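Local coordinates for hemolysin-related protein (PDB 5V6F) that probably serves as a biofilm-associated lectin of Vibrio cholerae, its second beta-prism domain, the part described here, binding a mannose trisaccharide, at residues 72-77 with 102-107; 80-85 with 129-134; 5-10 with 109-114. One frame throughout, in Å; residues are numbered along the deposited sequence.

Contact 1 (72-77 with 102-107); sequences SGLYNW and YASNKK. With BMA (beta-D-mannopyranose), chain B; MAN (alpha-D-mannopyranose), chain C; MAN (alpha-D-mannopyranose), chain D; SO4 (sulfate ion), chain E.
Tyr-102 lies alongside the end of strand 65-75, beside Tyr-75, Asn-76 and Trp-77. Its carbonyl O accepts the backbone N-H of Asn-76, with 2.9 Å from N to O. The same Tyr-102 O lies 3.3 Å from CD1 of the Tyr-75 ring. The phenol ring of Tyr-102 lies side by side with the indole of Trp-77, and both point the same way. Tyr-102 CD2 comes up to the edge of that indole, 3.8 Å from Trp-77 CZ3, and the two planes are 32° apart. Phe-31 stacks on the Tyr-102 ring.

Leu-74 forms an antiparallel hydrogen-bonded pair with Ser-104. Leu-74 CG is anti to the backbone N (chi1 179°), and CD2 beyond it rests 3.5 Å from Asn-105 ND2. A water joins Leu-74 O, Asn-76 OD1 and Ser-104 OG.

Ser-72 makes a second such pair, with Lys-107, and a beta bulge shifts the register between the two pairs. The extended Lys-107 chain passes Ser-72, with CE 3.9 Å from Ser-72 CB. Its NZ continues to a hydrogen bond with Gly-8 O.

The backbone bonds hold the strand end from which two glycan-binding side chains project. Tyr-75 OH and O4 of the beta-mannose share a hydrogen bond of 2.8 Å. The same sugar lies over one face of Trp-77, its C1 3.5 Å from Trp-77 CZ2, while Asn-76 CB backs the opposite face. This pairing of a polar tip with an aromatic platform is characteristic of lectin sugar sites.

Contact 2 (80-85 with 129-134); sequences YHIVAI and WLVEGF
Leu-130 and Glu-132 hold the His-81 ring from two directions. The methyl CD1 of Leu-130 sits over one face of the imidazole, 3.8 Å from the ring centroid, in a CH-pi contact. The same methyl also lies over the centre of the Trp-129 indole, 3.8 Å above its plane, so it fills the corner where the two rings meet. The indole and imidazole planes are 79° apart. At the imidazole edge, His-81 ND1 donates to Glu-132 OE2 over 2.6 Å. The oxygen lies in the ring plane and uses its anti lone pair. The Glu-132 chain bends at chi2 (75°), which turns CD back toward the ring. His-81 NE2 bonds to Gly-78 O, so both ring nitrogens face acceptors; this would favour a charged imidazolium.

Ile-82 fills a second hollow. Its CD1 lies 3.6 Å from Gly-133 CA and 3.5 Å from Phe-134 CD1, at the edge of the phenyl ring, with Val-131 CG1 at the side. Ile-85 meets Phe-134 tip to tip, CD1 to CE1 at 3.6 Å. One backbone bond, Ile-82 N to Val-131 O at 2.9 Å, crosses beside these side chains.

Strands 80-89 and 131-137 belong to different antiparallel sheets of the beta-prism. Their local axes cross at 77°. Ile-33, from strand 33-37 of the third sheet, packs on Ile-82, Ile-85 and Val-131, so all three sheets meet in this buried core.

Contact 3 (5-10 with 109-114); sequences PIFGYS and ETYTVP
Glu-109 and Gly-8 supply the direct polar link. Gly-8 N donates to Glu-109 OE1 over 2.9 Å, with a nearly straight angle of 166° at the hydrogen. OE1 uses its syn lone pair, on the side of the other carboxylate oxygen. The Glu-109 chain is extended, with CD close to anti (chi2 164°), and so it spans the gap between two backbones whose nearest CA atoms, Phe-7 and Glu-109, are 6.7 Å apart. The second oxygen, OE2, forms a salt bridge with Lys-107 NZ and takes a bond from a water. The backbone angles of Gly-8 would bring a beta carbon against the preceding carbonyl, which accounts for glycine here.

The apolar contacts centre on Phe-7 and Tyr-111. The Phe-7 side chain crosses that of Tyr-111 at about a right angle. The far end of the Phe-7 ring meets Tyr-111 at its beta carbon, with Phe-7 CZ 3.5 Å from Tyr-111 CB. Tyr-111 CB and CG both lie at the edge of the phenyl ring, near its plane. Pro-5 touches the same tyrosine through its ring carbon CD, 3.5 Å from Tyr-111 CD1. The tyrosine hydroxyl ends in a hydrogen bond with the hydroxyl of Tyr-138.

Strands 7-8 and 106-112 are outermost strands of two different antiparallel sheets in the prism. Strand 7-8 pairs with strand 131-137, and strand 106-112 pairs with strand 65-75. Across the two sheet margins the contact is made by side chains and by one side-chain to backbone bond, while Phe-7 continues inward to Phe-134 and to Val-68 of strand 65-75.

How the contacts relate
The glycan pocket draws on contacts 1 and 2, whose centres are 10 Å apart. Tyr-75 and Trp-77 come from contact 1 and Trp-129 from contact 2, and Trp-77 O lies 3.5 Å from Trp-129 CH2. Behind the pocket, Gly-73 N and His-81 O, 3.0 Å apart, probably hydrogen-bond between neighbouring strands of one sheet. Contact 3 holds no pocket residue. Its centre is about 17 Å from that of contact 1, with which it shares strand 106-112. The two also touch where Ser-72 OG packs 3.4 Å from Gly-8 CA. Contact 3 meets contact 2, 12 Å away between centres, where Tyr-9 N approaches Glu-132 O at 2.7 Å.

Contact 1 (72-77 with 102-107)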
loop_
_atom_site.group_PDB
_atom_site.type_symbol
_atom_site.label_atom_id
_atom_site.label_comp_id
_atom_site.label_asym_id
_atom_site.label_seq_id
_atom_site.Cartn_x
_atom_site.Cartn_y
_atom_site.Cartn_z
ATOM N N SER A 72 9.628 3.734 -0.811
ATOM C CA SER A 72 10.005 2.982 0.376
ATOM C C SER A 72 11.350 3.498 0.859
ATOM O O SER A 72 12.112 4.091 0.094
ATOM C CB SER A 72 10.095 1.477 0.086
ATOM O OG SER A 72 8.922 0.991 -0.538
ATOM N N GLY A 73 11.645 3.276 2.133
ATOM C CA GLY A 73 12.947 3.674 2.635
ATOM C C GLY A 73 13.091 3.424 4.118
ATOM O O GLY A 73 12.268 2.757 4.747
ATOM N N LEU A 74 14.174 3.976 4.659
ATOM C CA LEU A 74 14.502 3.872 6.076
ATOM C C LEU A 74 13.737 4.955 6.822
ATOM O O LEU A 74 14.158 6.113 6.876
ATOM C CB LEU A 74 16.005 4.005 6.291
ATOM C CG LEU A 74 16.487 3.927 7.740
ATOM C CD1 LEU A 74 16.093 2.610 8.387
ATOM C CD2 LEU A 74 17.994 4.107 7.800
ATOM N N TYR A 75 12.597 4.566 7.387
ATOM C CA TYR A 75 11.743 5.481 8.127
ATOM C C TYR A 75 12.495 6.086 9.306
ATOM O O TYR A 75 13.259 5.404 9.993
ATOM C CB TYR A 75 10.506 4.719 8.600
ATOM C CG TYR A 75 9.403 5.549 9.207
ATOM C CD1 TYR A 75 8.865 6.639 8.533
ATOM C CD2 TYR A 75 8.872 5.217 10.445
ATOM C CE1 TYR A 75 7.841 7.388 9.088
ATOM C CE2 TYR A 75 7.846 5.958 11.005
ATOM C CZ TYR A 75 7.333 7.040 10.321
ATOM O OH TYR A 75 6.313 7.790 10.864
ATOM N N ASN A 76 12.258 7.378 9.551
ATOM C CA ASN A 76 13.040 8.105 10.545
ATOM C C ASN A 76 12.835 7.591 11.963
ATOM O O ASN A 76 13.701 7.815 12.817
ATOM C CB ASN A 76 12.701 9.592 10.508
ATOM C CG ASN A 76 13.329 10.305 9.335
ATOM O OD1 ASN A 76 14.235 9.794 8.670
ATOM N ND2 ASN A 76 12.852 11.499 9.076
ATOM N N TRP A 77 11.713 6.938 12.250
ATOM C CA TRP A 77 11.490 6.357 13.567
ATOM C C TRP A 77 11.804 4.868 13.589
ATOM O O TRP A 77 11.519 4.193 14.585
ATOM C CB TRP A 77 10.057 6.644 14.027
ATOM C CG TRP A 77 9.912 8.084 14.411
ATOM C CD1 TRP A 77 10.120 8.628 15.647
ATOM C CD2 TRP A 77 9.573 9.176 13.548
ATOM N NE1 TRP A 77 9.919 9.984 15.608
ATOM C CE2 TRP A 77 9.585 10.348 14.330
ATOM C CE3 TRP A 77 9.251 9.276 12.190
ATOM C CZ2 TRP A 77 9.289 11.603 13.801
ATOM C CZ3 TRP A 77 8.957 10.522 11.669
ATOM C CH2 TRP A 77 8.973 11.668 12.475
ATOM N N TYR A 102 9.940 11.651 5.476
ATOM C CA TYR A 102 10.377 11.152 6.775
ATOM C C TYR A 102 11.119 9.829 6.648
ATOM O O TYR A 102 11.032 8.958 7.519
ATOM C CB TYR A 102 9.188 11.031 7.722
ATOM C CG TYR A 102 8.510 12.360 7.936
ATOM C CD1 TYR A 102 7.499 12.788 7.088
ATOM C CD2 TYR A 102 8.905 13.205 8.961
ATOM C CE1 TYR A 102 6.887 14.008 7.267
ATOM C CE2 TYR A 102 8.297 14.433 9.152
ATOM C CZ TYR A 102 7.290 14.830 8.299
ATOM O OH TYR A 102 6.682 16.053 8.480
ATOM N N ALA A 103 11.890 9.680 5.572
ATOM C CA ALA A 103 12.690 8.486 5.369
ATOM C C ALA A 103 13.935 8.843 4.577
ATOM O O ALA A 103 13.919 9.734 3.721
ATOM C CB ALA A 103 11.906 7.393 4.638
ATOM N N SER A 104 15.012 8.130 4.875
ATOM C CA SER A 104 16.247 8.176 4.113
ATOM C C SER A 104 16.382 6.889 3.305
ATOM O O SER A 104 15.536 5.993 3.374
ATOM C CB SER A 104 17.444 8.363 5.046
ATOM O OG SER A 104 17.626 7.217 5.863
ATOM N N ASN A 105 17.467 6.804 2.535
ATOM C CA ASN A 105 17.788 5.611 1.756
ATOM C C ASN A 105 16.568 5.115 0.984
ATOM O O ASN A 105 16.212 3.935 1.017
ATOM C CB ASN A 105 18.345 4.515 2.659
ATOM C CG ASN A 105 19.555 4.974 3.441
ATOM O OD1 ASN A 105 20.442 5.628 2.896
ATOM N ND2 ASN A 105 19.586 4.657 4.728
ATOM N N LYS A 106 15.936 6.032 0.269
ATOM C CA LYS A 106 14.662 5.748 -0.365
ATOM C C LYS A 106 14.850 5.093 -1.727
ATOM O O LYS A 106 15.897 5.197 -2.370
ATOM C CB LYS A 106 13.837 7.028 -0.510
ATOM C CG LYS A 106 13.362 7.604 0.825
ATOM C CD LYS A 106 12.462 8.827 0.662
ATOM C CE LYS A 106 13.191 10.010 0.037
ATOM N NZ LYS A 106 14.398 10.406 0.809
ATOM N N LYS A 107 13.811 4.381 -2.142
ATOM C CA LYS A 107 13.673 3.881 -3.500
ATOM C C LYS A 107 12.259 4.181 -3.965
ATOM O O LYS A 107 11.341 4.323 -3.153
ATOM C CB LYS A 107 13.946 2.377 -3.591
ATOM C CG LYS A 107 12.990 1.523 -2.775
ATOM C CD LYS A 107 13.217 0.045 -3.036
ATOM C CE LYS A 107 12.242 -0.819 -2.242
ATOM N NZ LYS A 107 12.308 -2.256 -2.638
HETATM C C1 BMA B . 6.329 11.018 15.645
HETATM C C2 BMA B . 6.202 9.784 16.531
HETATM C C3 BMA B . 6.274 8.513 15.650
HETATM C C4 BMA B . 5.373 8.598 14.412
HETATM C C5 BMA B . 5.551 9.947 13.692
HETATM C C6 BMA B . 4.554 10.162 12.588
HETATM O O1 BMA B . 6.129 12.161 16.442
HETATM O O2 BMA B . 4.952 9.774 17.209
HETATM O O3 BMA B . 5.906 7.351 16.364
HETATM O O4 BMA B . 5.682 7.506 13.527
HETATM O O5 BMA B . 5.360 11.014 14.645
HETATM O O6 BMA B . 3.285 9.727 13.053
HETATM C C1 MAN C . 2.346 9.768 11.973
HETATM C C2 MAN C . 0.965 9.518 12.555
HETATM C C3 MAN C . 0.893 8.088 13.064
HETATM C C4 MAN C . 1.349 7.081 11.975
HETATM C C5 MAN C . 2.724 7.491 11.385
HETATM C C6 MAN C . 3.164 6.641 10.186
HETATM O O2 MAN C . -0.046 9.635 11.560
HETATM O O3 MAN C . -0.419 7.769 13.524
HETATM O O4 MAN C . 1.470 5.790 12.542
HETATM O O5 MAN C . 2.666 8.861 10.955
HETATM O O6 MAN C . 2.151 6.710 9.183
HETATM C C1 MAN D . 7.019 6.520 16.717
HETATM C C2 MAN D . 6.433 5.215 17.244
HETATM C C3 MAN D . 5.794 5.472 18.612
HETATM C C4 MAN D . 6.791 6.172 19.551
HETATM C C5 MAN D . 7.282 7.466 18.893
HETATM C C6 MAN D . 8.330 8.187 19.712
HETATM O O2 MAN D . 7.448 4.225 17.444
HETATM O O3 MAN D . 5.293 4.277 19.202
HETATM O O4 MAN D . 6.168 6.489 20.781
HETATM O O5 MAN D . 7.877 7.140 17.625
HETATM O O6 MAN D . 9.350 7.256 20.038
HETATM S S SO4 E . 18.076 9.298 0.076
HETATM O O1 SO4 E . 19.016 8.219 -0.229
HETATM O O2 SO4 E . 18.298 9.768 1.444
HETATM O O3 SO4 E . 16.715 8.800 -0.061
HETATM O O4 SO4 E . 18.290 10.398 -0.861
HETATM O O HOH W 1 15.969 7.564 8.625
#

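Contact 2 (80-85 with 129-134)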
loop_
_atom_site.group_PDB
_atom_site.type_symbol
_atom_site.label_atom_id
_atom_site.label_comp_id
_atom_site.label_asym_id
_atom_site.label_seq_id
_atom_site.Cartn_x
_atom_site.Cartn_y
_atom_site.Cartn_z
ATOM N N TYR A 80 12.903 -0.268 7.588
ATOM C CA TYR A 80 12.590 -0.097 6.177
ATOM C C TYR A 80 11.129 -0.461 5.938
ATOM O O TYR A 80 10.711 -1.589 6.221
ATOM C CB TYR A 80 13.511 -0.960 5.314
ATOM C CG TYR A 80 14.883 -0.357 5.114
ATOM C CD1 TYR A 80 15.130 0.522 4.069
ATOM C CD2 TYR A 80 15.924 -0.653 5.982
ATOM C CE1 TYR A 80 16.381 1.082 3.886
ATOM C CE2 TYR A 80 17.180 -0.099 5.807
ATOM C CZ TYR A 80 17.400 0.769 4.759
ATOM O OH TYR A 80 18.643 1.330 4.577
ATOM N N HIS A 81 10.358 0.488 5.411
ATOM C CA HIS A 81 8.944 0.264 5.142
ATOM C C HIS A 81 8.542 1.042 3.898
ATOM O O HIS A 81 9.313 1.834 3.356
ATOM C CB HIS A 81 8.048 0.710 6.305
ATOM C CG HIS A 81 8.634 0.485 7.662
ATOM N ND1 HIS A 81 8.418 -0.667 8.386
ATOM C CD2 HIS A 81 9.402 1.280 8.442
ATOM C CE1 HIS A 81 9.042 -0.579 9.546
ATOM N NE2 HIS A 81 9.644 0.595 9.607
ATOM N N ILE A 82 7.307 0.811 3.461
ATOM C CA ILE A 82 6.677 1.677 2.473
ATOM C C ILE A 82 6.214 2.936 3.187
ATOM O O ILE A 82 5.499 2.866 4.196
ATOM C CB ILE A 82 5.508 0.956 1.781
ATOM C CG1 ILE A 82 6.042 -0.203 0.929
ATOM C CG2 ILE A 82 4.684 1.948 0.940
ATOM C CD1 ILE A 82 4.971 -1.008 0.193
ATOM N N VAL A 83 6.627 4.094 2.678
ATOM C CA VAL A 83 6.270 5.360 3.296
ATOM C C VAL A 83 5.270 6.162 2.471
ATOM O O VAL A 83 4.545 6.986 3.045
ATOM C CB VAL A 83 7.519 6.215 3.609
ATOM C CG1 VAL A 83 8.378 5.512 4.659
ATOM C CG2 VAL A 83 8.333 6.510 2.350
ATOM N N ALA A 84 5.179 5.931 1.161
ATOM C CA ALA A 84 4.220 6.661 0.348
ATOM C C ALA A 84 3.821 5.825 -0.858
ATOM O O ALA A 84 4.626 5.063 -1.402
ATOM C CB ALA A 84 4.788 8.007 -0.115
ATOM N N ILE A 85 2.562 5.977 -1.267
ATOM C CA ILE A 85 2.065 5.402 -2.511
ATOM C C ILE A 85 1.287 6.473 -3.249
ATOM O O ILE A 85 0.342 7.054 -2.699
ATOM C CB ILE A 85 1.162 4.175 -2.293
ATOM C CG1 ILE A 85 1.842 3.137 -1.404
ATOM C CG2 ILE A 85 0.808 3.547 -3.645
ATOM C CD1 ILE A 85 0.888 2.097 -0.873
ATOM N N TRP A 129 3.733 -3.045 12.829
ATOM C CA TRP A 129 3.765 -1.596 13.005
ATOM C C TRP A 129 3.378 -0.867 11.727
ATOM O O TRP A 129 2.423 -0.082 11.737
ATOM C CB TRP A 129 5.158 -1.157 13.476
ATOM C CG TRP A 129 5.313 0.334 13.649
ATOM C CD1 TRP A 129 4.333 1.239 13.950
ATOM C CD2 TRP A 129 6.527 1.083 13.530
ATOM N NE1 TRP A 129 4.864 2.505 14.024
ATOM C CE2 TRP A 129 6.210 2.436 13.772
ATOM C CE3 TRP A 129 7.851 0.743 13.241
ATOM C CZ2 TRP A 129 7.169 3.445 13.730
ATOM C CZ3 TRP A 129 8.800 1.745 13.200
ATOM C CH2 TRP A 129 8.454 3.079 13.443
ATOM N N LEU A 130 4.094 -1.094 10.629
ATOM C CA LEU A 130 3.822 -0.454 9.353
ATOM C C LEU A 130 3.781 -1.522 8.268
ATOM O O LEU A 130 4.000 -2.711 8.522
ATOM C CB LEU A 130 4.880 0.609 9.035
ATOM C CG LEU A 130 5.018 1.715 10.082
ATOM C CD1 LEU A 130 6.271 2.523 9.837
ATOM C CD2 LEU A 130 3.793 2.616 10.075
ATOM N N VAL A 131 3.491 -1.089 7.047
ATOM C CA VAL A 131 3.511 -1.971 5.890
ATOM C C VAL A 131 4.916 -1.959 5.309
ATOM O O VAL A 131 5.419 -0.908 4.900
ATOM C CB VAL A 131 2.477 -1.537 4.843
ATOM C CG1 VAL A 131 2.635 -2.347 3.557
ATOM C CG2 VAL A 131 1.071 -1.694 5.404
ATOM N N GLU A 132 5.553 -3.127 5.274
ATOM C CA GLU A 132 6.850 -3.236 4.627
ATOM C C GLU A 132 6.741 -3.455 3.124
ATOM O O GLU A 132 7.607 -2.989 2.379
ATOM C CB GLU A 132 7.662 -4.368 5.254
ATOM C CG GLU A 132 8.291 -3.986 6.588
ATOM C CD GLU A 132 7.288 -3.944 7.724
ATOM O OE1 GLU A 132 6.620 -4.973 7.964
ATOM O OE2 GLU A 132 7.166 -2.889 8.381
ATOM N N GLY A 133 5.696 -4.137 2.657
ATOM C CA GLY A 133 5.559 -4.380 1.232
ATOM C C GLY A 133 4.144 -4.762 0.863
ATOM O O GLY A 133 3.321 -5.093 1.719
ATOM N N PHE A 134 3.864 -4.706 -0.440
ATOM C CA PHE A 134 2.607 -5.228 -0.962
ATOM C C PHE A 134 2.783 -5.615 -2.423
ATOM O O PHE A 134 3.744 -5.220 -3.088
ATOM C CB PHE A 134 1.441 -4.237 -0.788
ATOM C CG PHE A 134 1.413 -3.110 -1.794
ATOM C CD1 PHE A 134 2.121 -1.940 -1.565
ATOM C CD2 PHE A 134 0.650 -3.208 -2.947
ATOM C CE1 PHE A 134 2.087 -0.899 -2.476
ATOM C CE2 PHE A 134 0.610 -2.166 -3.862
ATOM C CZ PHE A 134 1.329 -1.014 -3.627
#

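Contact 3 (5-10 with 109-114)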
loop_
_atom_site.group_PDB
_atom_site.type_symbol
_atom_site.label_atom_id
_atom_site.label_comp_id
_atom_site.label_asym_id
_atom_site.label_seq_id
_atom_site.Cartn_x
_atom_site.Cartn_y
_atom_site.Cartn_z
ATOM N N PRO A 5 5.369 -6.842 -9.260
ATOM C CA PRO A 5 6.475 -7.054 -8.325
ATOM C C PRO A 5 6.004 -6.871 -6.890
ATOM O O PRO A 5 4.925 -6.339 -6.615
ATOM C CB PRO A 5 7.499 -5.981 -8.716
ATOM C CG PRO A 5 7.110 -5.547 -10.094
ATOM C CD PRO A 5 5.629 -5.727 -10.183
ATOM N N ILE A 6 6.837 -7.328 -5.961
ATOM C CA ILE A 6 6.654 -6.994 -4.554
ATOM C C ILE A 6 7.252 -5.607 -4.347
ATOM O O ILE A 6 8.466 -5.424 -4.458
ATOM C CB ILE A 6 7.308 -8.030 -3.631
ATOM C CG1 ILE A 6 6.686 -9.413 -3.854
ATOM C CG2 ILE A 6 7.169 -7.602 -2.175
ATOM C CD1 ILE A 6 7.370 -10.538 -3.081
ATOM N N PHE A 7 6.395 -4.623 -4.087
ATOM C CA PHE A 7 6.851 -3.276 -3.781
ATOM C C PHE A 7 7.300 -3.203 -2.329
ATOM O O PHE A 7 6.675 -3.786 -1.441
ATOM C CB PHE A 7 5.735 -2.262 -4.035
ATOM C CG PHE A 7 5.080 -2.406 -5.374
ATOM C CD1 PHE A 7 5.774 -2.110 -6.532
ATOM C CD2 PHE A 7 3.767 -2.837 -5.474
ATOM C CE1 PHE A 7 5.175 -2.244 -7.768
ATOM C CE2 PHE A 7 3.158 -2.970 -6.705
ATOM C CZ PHE A 7 3.864 -2.673 -7.857
ATOM N N GLY A 8 8.391 -2.494 -2.092
ATOM C CA GLY A 8 8.915 -2.387 -0.742
ATOM C C GLY A 8 9.741 -3.602 -0.397
ATOM O O GLY A 8 10.626 -4.002 -1.159
ATOM N N TYR A 9 9.446 -4.203 0.756
ATOM C CA TYR A 9 10.258 -5.266 1.328
ATOM C C TYR A 9 9.340 -6.377 1.816
ATOM O O TYR A 9 8.166 -6.148 2.111
ATOM C CB TYR A 9 11.128 -4.727 2.471
ATOM C CG TYR A 9 11.706 -3.362 2.161
ATOM C CD1 TYR A 9 12.891 -3.232 1.450
ATOM C CD2 TYR A 9 11.055 -2.202 2.560
ATOM C CE1 TYR A 9 13.415 -1.987 1.154
ATOM C CE2 TYR A 9 11.573 -0.953 2.271
ATOM C CZ TYR A 9 12.755 -0.852 1.567
ATOM O OH TYR A 9 13.283 0.388 1.271
ATOM N N SER A 10 9.892 -7.591 1.908
ATOM C CA SER A 10 9.090 -8.775 2.204
ATOM C C SER A 10 9.731 -9.649 3.277
ATOM O O SER A 10 9.534 -10.869 3.288
ATOM C CB SER A 10 8.860 -9.594 0.937
ATOM O OG SER A 10 10.088 -10.020 0.379
ATOM N N GLU A 109 9.444 2.721 -6.823
ATOM C CA GLU A 109 9.091 1.634 -7.725
ATOM C C GLU A 109 7.770 1.981 -8.397
ATOM O O GLU A 109 6.775 2.257 -7.715
ATOM C CB GLU A 109 9.011 0.308 -6.962
ATOM C CG GLU A 109 10.359 -0.111 -6.382
ATOM C CD GLU A 109 10.266 -1.185 -5.315
ATOM O OE1 GLU A 109 9.340 -1.133 -4.477
ATOM O OE2 GLU A 109 11.136 -2.080 -5.306
ATOM N N THR A 110 7.769 1.981 -9.729
ATOM C CA THR A 110 6.632 2.417 -10.528
ATOM C C THR A 110 6.133 1.241 -11.354
ATOM O O THR A 110 6.933 0.511 -11.951
ATOM C CB THR A 110 7.019 3.591 -11.436
ATOM O OG1 THR A 110 7.540 4.664 -10.641
ATOM C CG2 THR A 110 5.815 4.094 -12.214
ATOM N N TYR A 111 4.817 1.055 -11.379
ATOM C CA TYR A 111 4.226 -0.109 -12.020
ATOM C C TYR A 111 2.853 0.249 -12.561
ATOM O O TYR A 111 2.058 0.899 -11.876
ATOM C CB TYR A 111 4.117 -1.276 -11.034
ATOM C CG TYR A 111 3.393 -2.477 -11.589
ATOM C CD1 TYR A 111 4.062 -3.411 -12.366
ATOM C CD2 TYR A 111 2.043 -2.680 -11.331
ATOM C CE1 TYR A 111 3.408 -4.514 -12.875
ATOM C CE2 TYR A 111 1.381 -3.779 -11.832
ATOM C CZ TYR A 111 2.070 -4.695 -12.606
ATOM O OH TYR A 111 1.421 -5.795 -13.115
ATOM N N THR A 112 2.583 -0.185 -13.789
ATOM C CA THR A 112 1.322 0.073 -14.470
ATOM C C THR A 112 0.523 -1.219 -14.555
ATOM O O THR A 112 1.037 -2.247 -15.007
ATOM C CB THR A 112 1.569 0.651 -15.867
ATOM O OG1 THR A 112 2.217 1.922 -15.742
ATOM C CG2 THR A 112 0.264 0.826 -16.639
ATOM N N VAL A 113 -0.725 -1.168 -14.101
ATOM C CA VAL A 113 -1.609 -2.328 -14.155
ATOM C C VAL A 113 -1.949 -2.591 -15.617
ATOM O O VAL A 113 -2.493 -1.703 -16.287
ATOM C CB VAL A 113 -2.876 -2.103 -13.316
ATOM C CG1 VAL A 113 -3.735 -3.364 -13.298
ATOM C CG2 VAL A 113 -2.512 -1.692 -11.895
ATOM N N PRO A 114 -1.644 -3.771 -16.160
ATOM C CA PRO A 114 -1.924 -4.010 -17.581
ATOM C C PRO A 114 -3.409 -3.908 -17.890
ATOM O O PRO A 114 -4.266 -4.278 -17.082
ATOM C CB PRO A 114 -1.401 -5.433 -17.817
ATOM C CG PRO A 114 -0.444 -5.684 -16.718
ATOM C CD PRO A 114 -0.965 -4.922 -15.541
HETATM O O HOH W 2 10.060 -4.532 -6.208
#